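Local coordinates for putative isomerase YbhH (Escherichia coli, PDB 6OTV), which probably acts as an isomerase of the PrpF family, although its substrate and the reaction it carries out are not assigned, at residues Glu22-Pro25 with Gln30-Lys33; Arg15-Leu20 with Ala37-Gly42; Lys33-Ile38 with Ser58-Ile63. All blocks are in the same frame, centred on the assembly; numbering follows the deposited sequence.

Interaction 1 (Glu22-Pro25 with Gln30-Lys33); sequences EHLP and QRDK. With EDO (1,2-ethanediol), chain L.
Pro25 and Arg31 bring the two backbones closest, their CA atoms 5.6 Å apart, where the chain leaving a 3-10 turn at Glu22-His23 runs in an extended link past the first turns of helix 28-39. These two residues share most of the contact, the proline presenting CG to the helix. That atom lies 3.7 Å from Arg31 N and 3.9 Å from Gln30 CB; the ring and the glutamine side chain cross at about a right angle, while the end of Gln30 leads away. Arg31 CB also rests 3.8 Å from the backbone oxygen Pro25 O. The Arg31 chain starts with CG opposite the backbone N (chi1 175°), which brings CG within 4.3 Å of Leu24 CD1; a bend at chi3 then takes the guanidinium away. There it sits near the Asp32 carboxylate by charge alone, with OD1 well out of the guanidinium plane. At the far end Glu22 N makes a weak hydrogen bond of 3.0 Å to O2 of an ethanediol molecule that also bonds Arg65 N and probably comes from the crystallisation liquor. No hydrogen bond joins the two segments. This is a surface contact at the start of helix 28-39, where Asp27 OD2 bonds Gln30 N, and Leu24 dips inward onto Ile4 of strand 3-11, Ile34 of the helix and Ile62 of strand 59-65.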
loop_
_atom_site.group_PDB
_atom_site.type_symbol
_atom_site.label_atom_id
_atom_site.label_comp_id
_atom_site.label_asym_id
_atom_site.label_seq_id
_atom_site.Cartn_x
_atom_site.Cartn_y
_atom_site.Cartn_z
ATOM N N GLU A 22 5.498 17.947 -14.305
ATOM C CA GLU A 22 6.576 18.299 -15.226
ATOM C C GLU A 22 6.492 19.756 -15.658
ATOM O O GLU A 22 7.519 20.420 -15.837
ATOM C CB GLU A 22 6.529 17.408 -16.466
ATOM C CG GLU A 22 7.127 16.037 -16.322
ATOM C CD GLU A 22 6.895 15.199 -17.565
ATOM O OE1 GLU A 22 6.112 15.641 -18.435
ATOM O OE2 GLU A 22 7.493 14.107 -17.675
ATOM N N HIS A 23 5.278 20.264 -15.846
ATOM C CA HIS A 23 5.059 21.558 -16.474
ATOM C C HIS A 23 5.069 22.713 -15.483
ATOM O O HIS A 23 4.729 23.839 -15.860
ATOM C CB HIS A 23 3.740 21.533 -17.247
ATOM C CG HIS A 23 3.705 20.500 -18.328
ATOM N ND1 HIS A 23 2.547 19.852 -18.704
ATOM C CD2 HIS A 23 4.688 20.000 -19.114
ATOM C CE1 HIS A 23 2.819 18.998 -19.676
ATOM N NE2 HIS A 23 4.111 19.069 -19.944
ATOM N N LEU A 24 5.462 22.467 -14.238
ATOM C CA LEU A 24 5.489 23.488 -13.207
ATOM C C LEU A 24 6.891 23.611 -12.622
ATOM O O LEU A 24 7.632 22.624 -12.563
ATOM C CB LEU A 24 4.490 23.166 -12.087
ATOM C CG LEU A 24 3.009 23.311 -12.451
ATOM C CD1 LEU A 24 2.120 22.692 -11.385
ATOM C CD2 LEU A 24 2.659 24.778 -12.650
ATOM N N PRO A 25 7.285 24.807 -12.190
ATOM C CA PRO A 25 8.609 24.974 -11.587
ATOM C C PRO A 25 8.653 24.389 -10.184
ATOM O O PRO A 25 7.636 24.233 -9.507
ATOM C CB PRO A 25 8.791 26.494 -11.558
ATOM C CG PRO A 25 7.401 27.014 -11.429
ATOM C CD PRO A 25 6.545 26.077 -12.246
ATOM N N GLN A 30 6.983 30.570 -7.284
ATOM C CA GLN A 30 6.686 30.683 -8.709
ATOM C C GLN A 30 5.555 29.746 -9.111
ATOM O O GLN A 30 4.697 30.110 -9.926
ATOM C CB GLN A 30 7.940 30.393 -9.533
ATOM C CG GLN A 30 9.069 31.376 -9.299
ATOM C CD GLN A 30 8.677 32.798 -9.650
ATOM O OE1 GLN A 30 7.960 33.034 -10.622
ATOM N NE2 GLN A 30 9.142 33.755 -8.852
ATOM N N ARG A 31 5.540 28.531 -8.555
ATOM C CA ARG A 31 4.465 27.592 -8.856
ATOM C C ARG A 31 3.112 28.161 -8.452
ATOM O O ARG A 31 2.147 28.093 -9.223
ATOM C CB ARG A 31 4.721 26.258 -8.153
ATOM C CG ARG A 31 3.599 25.242 -8.314
ATOM C CD ARG A 31 3.842 23.988 -7.480
ATOM N NE ARG A 31 3.936 24.273 -6.049
ATOM C CZ ARG A 31 2.888 24.398 -5.237
ATOM N NH1 ARG A 31 1.656 24.271 -5.711
ATOM N NH2 ARG A 31 3.070 24.653 -3.947
ATOM N N ASP A 32 3.029 28.743 -7.253
ATOM C CA ASP A 32 1.763 29.296 -6.784
ATOM C C ASP A 32 1.312 30.468 -7.644
ATOM O O ASP A 32 0.114 30.628 -7.903
ATOM C CB ASP A 32 1.886 29.718 -5.320
ATOM C CG ASP A 32 1.889 28.535 -4.373
ATOM O OD1 ASP A 32 1.739 27.389 -4.850
ATOM O OD2 ASP A 32 2.039 28.752 -3.153
ATOM N N LYS A 33 2.252 31.306 -8.092
ATOM C CA LYS A 33 1.888 32.399 -8.990
ATOM C C LYS A 33 1.265 31.869 -10.276
ATOM O O LYS A 33 0.297 32.440 -10.791
ATOM C CB LYS A 33 3.112 33.260 -9.303
ATOM C CG LYS A 33 3.471 34.263 -8.219
ATOM C CD LYS A 33 4.540 35.231 -8.708
ATOM C CE LYS A 33 4.788 36.349 -7.705
ATOM N NZ LYS A 33 5.292 35.834 -6.402
HETATM C C1 EDO L . 5.175 12.812 -15.027
HETATM O O1 EDO L . 5.350 12.187 -13.750
HETATM C C2 EDO L . 4.430 14.133 -14.862
HETATM O O2 EDO L . 5.160 14.997 -13.983
#

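Interaction 2 (Arg15-Leu20 with Ala37-Gly42); sequences RGAFLL and AIMGSG
Ala17 and Leu19 of strand 14-20 meet Ile38 and Met39 at the C-terminal end of helix 28-39, a helix-on-sheet contact in a protein of the diaminopimelate epimerase clan. The strand presents two different faces. Ala17 and Leu19 turn to helix 28-39, while Phe18 and Leu20, on alternate positions, pack against helix 94-106, so the strand is sandwiched between two helices. The closer part lies around Ala17, with Ala17 CA and Ile38 CA 8.0 Å apart. Met39 does not point straight at the strand from its CA; it gets there by folding, with bends at chi2 (-56°) and chi3 (143°). CE is modelled 3.3 Å from Ala17 CB, too short for two relaxed methyls and so doubtful in detail at 2.40 Å, but the methyl does lie against Ala17. The same CE is 3.7 Å from Ala17 N. Ile38 CG2 lies further off, 4.2 Å from Ala17 CB, and Val60 of the adjoining strand also packs on Met39.

The other side is looser. Gly40 leaves the helix with a positive phi of 82°, and the chain of Gly40-Gly42 then heads off from the strand toward solvent, Gly42 being exposed; Ser41 OG is held there by a hydrogen bond with Ile81 O. Back in the buried half, the side chains that meet are all apolar and no hydrogen bond crosses. Leu19 and Ile38 reach for each other tip to tip, closing on a single pair of methyls, CD1 to CD1, at 3.7 Å.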
loop_
_atom_site.group_PDB
_atom_site.type_symbol
_atom_site.label_atom_id
_atom_site.label_comp_id
_atom_site.label_asym_id
_atom_site.label_seq_id
_atom_site.Cartn_x
_atom_site.Cartn_y
_atom_site.Cartn_z
ATOM N N ARG A 15 -14.602 21.400 -9.713
ATOM C CA ARG A 15 -14.042 21.579 -11.045
ATOM C C ARG A 15 -12.751 22.377 -10.934
ATOM O O ARG A 15 -12.624 23.257 -10.077
ATOM C CB ARG A 15 -15.035 22.296 -11.964
ATOM C CG ARG A 15 -14.673 22.288 -13.436
ATOM C CD ARG A 15 -15.630 23.188 -14.195
ATOM N NE ARG A 15 -15.324 24.595 -13.960
ATOM C CZ ARG A 15 -16.214 25.579 -14.041
ATOM N NH1 ARG A 15 -17.480 25.315 -14.335
ATOM N NH2 ARG A 15 -15.837 26.829 -13.814
ATOM N N GLY A 16 -11.795 22.069 -11.803
ATOM C CA GLY A 16 -10.556 22.823 -11.801
ATOM C C GLY A 16 -9.558 22.269 -12.794
ATOM O O GLY A 16 -9.880 21.419 -13.629
ATOM N N ALA A 17 -8.331 22.774 -12.692
ATOM C CA ALA A 17 -7.263 22.387 -13.601
ATOM C C ALA A 17 -6.568 21.126 -13.115
ATOM O O ALA A 17 -6.292 20.969 -11.921
ATOM C CB ALA A 17 -6.228 23.501 -13.748
ATOM N N PHE A 18 -6.283 20.235 -14.057
ATOM C CA PHE A 18 -5.460 19.059 -13.826
ATOM C C PHE A 18 -4.165 19.239 -14.611
ATOM O O PHE A 18 -4.193 19.410 -15.836
ATOM C CB PHE A 18 -6.202 17.785 -14.233
ATOM C CG PHE A 18 -7.249 17.352 -13.234
ATOM C CD1 PHE A 18 -8.421 18.074 -13.079
ATOM C CD2 PHE A 18 -7.053 16.227 -12.445
ATOM C CE1 PHE A 18 -9.381 17.685 -12.158
ATOM C CE2 PHE A 18 -8.008 15.829 -11.524
ATOM C CZ PHE A 18 -9.174 16.560 -11.379
ATOM N N LEU A 19 -3.042 19.227 -13.899
ATOM C CA LEU A 19 -1.744 19.571 -14.456
ATOM C C LEU A 19 -0.745 18.465 -14.160
ATOM O O LEU A 19 -0.836 17.781 -13.137
ATOM C CB LEU A 19 -1.224 20.894 -13.874
ATOM C CG LEU A 19 -2.149 22.108 -13.994
ATOM C CD1 LEU A 19 -1.647 23.257 -13.134
ATOM C CD2 LEU A 19 -2.269 22.537 -15.450
ATOM N N LEU A 20 0.210 18.294 -15.068
ATOM C CA LEU A 20 1.355 17.429 -14.832
ATOM C C LEU A 20 2.443 18.219 -14.122
ATOM O O LEU A 20 2.743 19.356 -14.496
ATOM C CB LEU A 20 1.895 16.865 -16.147
ATOM C CG LEU A 20 1.002 15.884 -16.903
ATOM C CD1 LEU A 20 1.576 15.622 -18.285
ATOM C CD2 LEU A 20 0.868 14.587 -16.126
ATOM N N ALA A 37 -2.563 32.481 -11.746
ATOM C CA ALA A 37 -2.789 32.992 -13.094
ATOM C C ALA A 37 -3.656 32.051 -13.919
ATOM O O ALA A 37 -4.385 32.505 -14.808
ATOM C CB ALA A 37 -1.453 33.233 -13.797
ATOM N N ILE A 38 -3.589 30.745 -13.652
ATOM C CA ILE A 38 -4.438 29.808 -14.382
ATOM C C ILE A 38 -5.900 30.017 -14.011
ATOM O O ILE A 38 -6.779 30.042 -14.882
ATOM C CB ILE A 38 -3.990 28.357 -14.126
ATOM C CG1 ILE A 38 -2.604 28.106 -14.724
ATOM C CG2 ILE A 38 -4.989 27.376 -14.719
ATOM C CD1 ILE A 38 -2.091 26.698 -14.486
ATOM N N MET A 39 -6.181 30.193 -12.719
ATOM C CA MET A 39 -7.553 30.298 -12.238
ATOM C C MET A 39 -8.125 31.701 -12.346
ATOM O O MET A 39 -9.351 31.851 -12.359
ATOM C CB MET A 39 -7.630 29.852 -10.781
ATOM C CG MET A 39 -7.279 28.411 -10.596
ATOM S SD MET A 39 -8.337 27.406 -11.640
ATOM C CE MET A 39 -7.151 26.206 -12.096
ATOM N N GLY A 40 -7.282 32.724 -12.410
ATOM C CA GLY A 40 -7.777 34.081 -12.326
ATOM C C GLY A 40 -8.008 34.527 -10.902
ATOM O O GLY A 40 -8.951 35.286 -10.637
ATOM N N SER A 41 -7.176 34.062 -9.971
ATOM C CA SER A 41 -7.298 34.443 -8.571
ATOM C C SER A 41 -7.210 35.955 -8.405
ATOM O O SER A 41 -6.412 36.626 -9.065
ATOM C CB SER A 41 -6.202 33.762 -7.751
ATOM O OG SER A 41 -6.255 34.159 -6.393
ATOM N N GLY A 42 -8.041 36.491 -7.512
ATOM C CA GLY A 42 -8.050 37.906 -7.196
ATOM C C GLY A 42 -9.271 38.657 -7.680
ATOM O O GLY A 42 -9.397 39.850 -7.385
#

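Interaction 3 (Lys33-Ile38 with Ser58-Ile63); sequences KILMAI and SKVAII
Ser58 OG, just ahead of the strand that carries Val60 and Ile62 against Leu35, is gripped by two groups, hydrogen-bonding with both Val80 O and Glu46 OE2. The Val80 bond ties the entry of strand 59-65 to strand 73-80, and Glu46 adds a second hold. At the next position Lys59 turns to the other face of the strand, where its NZ bonds Gln79 OE1.

The contact proper is carried by one leucine lying over two branched side chains. The CA atoms of Leu35 and Val60 are 7.5 Å apart, with both side chains pointing into the gap. Leu35 CG stands opposite its carbonyl carbon, beside the backbone N (chi1 -60°), and from there the two methyls split the work: CD2 comes to 3.9 Å from Val60 CG1, and CD1 to 4.2 Å from Ile62 CD1. The leucine and valine meet at a slant rather than head on. Val60 offers CG1 because that branch sits opposite its backbone N (chi1 178°). Leu35 also packs on Leu19, so it rests across the neighbouring parallel strands 14-20 and 59-65.

Part of the helix backbone is bonded internally. Ile38 N donates to Ile34 O at 2.9 Å, with a second, weak bond to Leu35 O at 3.3 Å, and Ala37 N reaches Lys33 O at 3.0 Å; Ile38 also pairs with Ile50. On the strand side, Val60 pairs its backbone with Ala78, while Lys59 and Ala61 pair theirs with Ala17. With these backbone bonds made away from the contact, methyl packing is what remains: no hydrogen bond or charge crosses, so between these segments the helix is probably held by shape and buried apolar surface.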
loop_
_atom_site.group_PDB
_atom_site.type_symbol
_atom_site.label_atom_id
_atom_site.label_comp_id
_atom_site.label_asym_id
_atom_site.label_seq_id
_atom_site.Cartn_x
_atom_site.Cartn_y
_atom_site.Cartn_z
ATOM N N LYS A 33 2.252 31.306 -8.092
ATOM C CA LYS A 33 1.888 32.399 -8.990
ATOM C C LYS A 33 1.265 31.869 -10.276
ATOM O O LYS A 33 0.297 32.440 -10.791
ATOM C CB LYS A 33 3.112 33.260 -9.303
ATOM C CG LYS A 33 3.471 34.263 -8.219
ATOM C CD LYS A 33 4.540 35.231 -8.708
ATOM C CE LYS A 33 4.788 36.349 -7.705
ATOM N NZ LYS A 33 5.292 35.834 -6.402
ATOM N N ILE A 34 1.802 30.769 -10.805
ATOM C CA ILE A 34 1.241 30.181 -12.015
ATOM C C ILE A 34 -0.166 29.662 -11.754
ATOM O O ILE A 34 -1.075 29.861 -12.568
ATOM C CB ILE A 34 2.175 29.078 -12.543
ATOM C CG1 ILE A 34 3.479 29.702 -13.044
ATOM C CG2 ILE A 34 1.496 28.264 -13.636
ATOM C CD1 ILE A 34 4.533 28.700 -13.420
ATOM N N LEU A 35 -0.374 29.007 -10.608
ATOM C CA LEU A 35 -1.696 28.479 -10.290
ATOM C C LEU A 35 -2.723 29.599 -10.174
ATOM O O LEU A 35 -3.863 29.454 -10.632
ATOM C CB LEU A 35 -1.642 27.662 -8.999
ATOM C CG LEU A 35 -0.709 26.449 -9.000
ATOM C CD1 LEU A 35 -0.899 25.620 -7.735
ATOM C CD2 LEU A 35 -0.935 25.601 -10.241
ATOM N N MET A 36 -2.338 30.723 -9.564
ATOM C CA MET A 36 -3.244 31.865 -9.485
ATOM C C MET A 36 -3.571 32.399 -10.871
ATOM O O MET A 36 -4.727 32.731 -11.161
ATOM C CB MET A 36 -2.634 32.969 -8.620
ATOM C CG MET A 36 -2.352 32.568 -7.180
ATOM S SD MET A 36 -1.471 33.870 -6.289
ATOM C CE MET A 36 -0.868 32.976 -4.861
ATOM N N ALA A 37 -2.563 32.481 -11.746
ATOM C CA ALA A 37 -2.789 32.992 -13.094
ATOM C C ALA A 37 -3.656 32.051 -13.919
ATOM O O ALA A 37 -4.385 32.505 -14.808
ATOM C CB ALA A 37 -1.453 33.233 -13.797
ATOM N N ILE A 38 -3.589 30.745 -13.652
ATOM C CA ILE A 38 -4.438 29.808 -14.382
ATOM C C ILE A 38 -5.900 30.017 -14.011
ATOM O O ILE A 38 -6.779 30.042 -14.882
ATOM C CB ILE A 38 -3.990 28.357 -14.126
ATOM C CG1 ILE A 38 -2.604 28.106 -14.724
ATOM C CG2 ILE A 38 -4.989 27.376 -14.719
ATOM C CD1 ILE A 38 -2.091 26.698 -14.486
ATOM N N SER A 58 -12.487 26.443 -8.337
ATOM C CA SER A 58 -11.207 27.141 -8.310
ATOM C C SER A 58 -10.159 26.256 -7.643
ATOM O O SER A 58 -9.452 26.667 -6.722
ATOM C CB SER A 58 -11.342 28.485 -7.596
ATOM O OG SER A 58 -10.136 29.227 -7.673
ATOM N N LYS A 59 -10.054 25.017 -8.116
ATOM C CA LYS A 59 -9.169 24.022 -7.534
ATOM C C LYS A 59 -8.151 23.555 -8.567
ATOM O O LYS A 59 -8.341 23.715 -9.775
ATOM C CB LYS A 59 -9.967 22.825 -6.999
ATOM C CG LYS A 59 -11.017 23.182 -5.946
ATOM C CD LYS A 59 -11.726 21.929 -5.441
ATOM C CE LYS A 59 -12.804 22.251 -4.416
ATOM N NZ LYS A 59 -12.224 22.782 -3.157
ATOM N N VAL A 60 -7.056 22.977 -8.075
ATOM C CA VAL A 60 -5.986 22.460 -8.922
ATOM C C VAL A 60 -5.573 21.087 -8.408
ATOM O O VAL A 60 -5.476 20.869 -7.195
ATOM C CB VAL A 60 -4.766 23.412 -8.959
ATOM C CG1 VAL A 60 -3.656 22.827 -9.816
ATOM C CG2 VAL A 60 -5.165 24.790 -9.473
ATOM N N ALA A 61 -5.329 20.162 -9.335
ATOM C CA ALA A 61 -4.739 18.863 -9.035
ATOM C C ALA A 61 -3.454 18.727 -9.837
ATOM O O ALA A 61 -3.475 18.823 -11.070
ATOM C CB ALA A 61 -5.704 17.723 -9.369
ATOM N N ILE A 62 -2.341 18.508 -9.145
ATOM C CA ILE A 62 -1.035 18.354 -9.777
ATOM C C ILE A 62 -0.662 16.878 -9.705
ATOM O O ILE A 62 -0.460 16.328 -8.615
ATOM C CB ILE A 62 0.027 19.241 -9.113
ATOM C CG1 ILE A 62 -0.411 20.710 -9.164
ATOM C CG2 ILE A 62 1.379 19.045 -9.788
ATOM C CD1 ILE A 62 0.448 21.645 -8.323
ATOM N N ILE A 63 -0.569 16.235 -10.869
ATOM C CA ILE A 63 -0.441 14.785 -10.973
ATOM C C ILE A 63 0.937 14.439 -11.523
ATOM O O ILE A 63 1.452 15.122 -12.418
ATOM C CB ILE A 63 -1.545 14.188 -11.869
ATOM C CG1 ILE A 63 -2.912 14.805 -11.542
ATOM C CG2 ILE A 63 -1.580 12.676 -11.736
ATOM C CD1 ILE A 63 -3.353 14.617 -10.114
#

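After strand 3-11 the chain follows strand 14-20, turns through the loop at Glu22-Pro25, comes back along helix 28-39 and, after a longer connection, enters strand 59-65 parallel to strand 14-20. Interaction 1 closes the short turn into the helix and falls wholly within the larger loop that interaction 2 closes from strand to helix end. Interaction 3 starts at Lys33, where interaction 1 stops, and its loop follows that of interaction 2, the two joined at Ala37-Ile38. Leu19 O and Ile63 N, 2.8 Å apart in a probable hydrogen bond, join the strands directly. Interactions 2 and 3 fasten the helix to the two strands, and interaction 1 ties its start to the preceding loop.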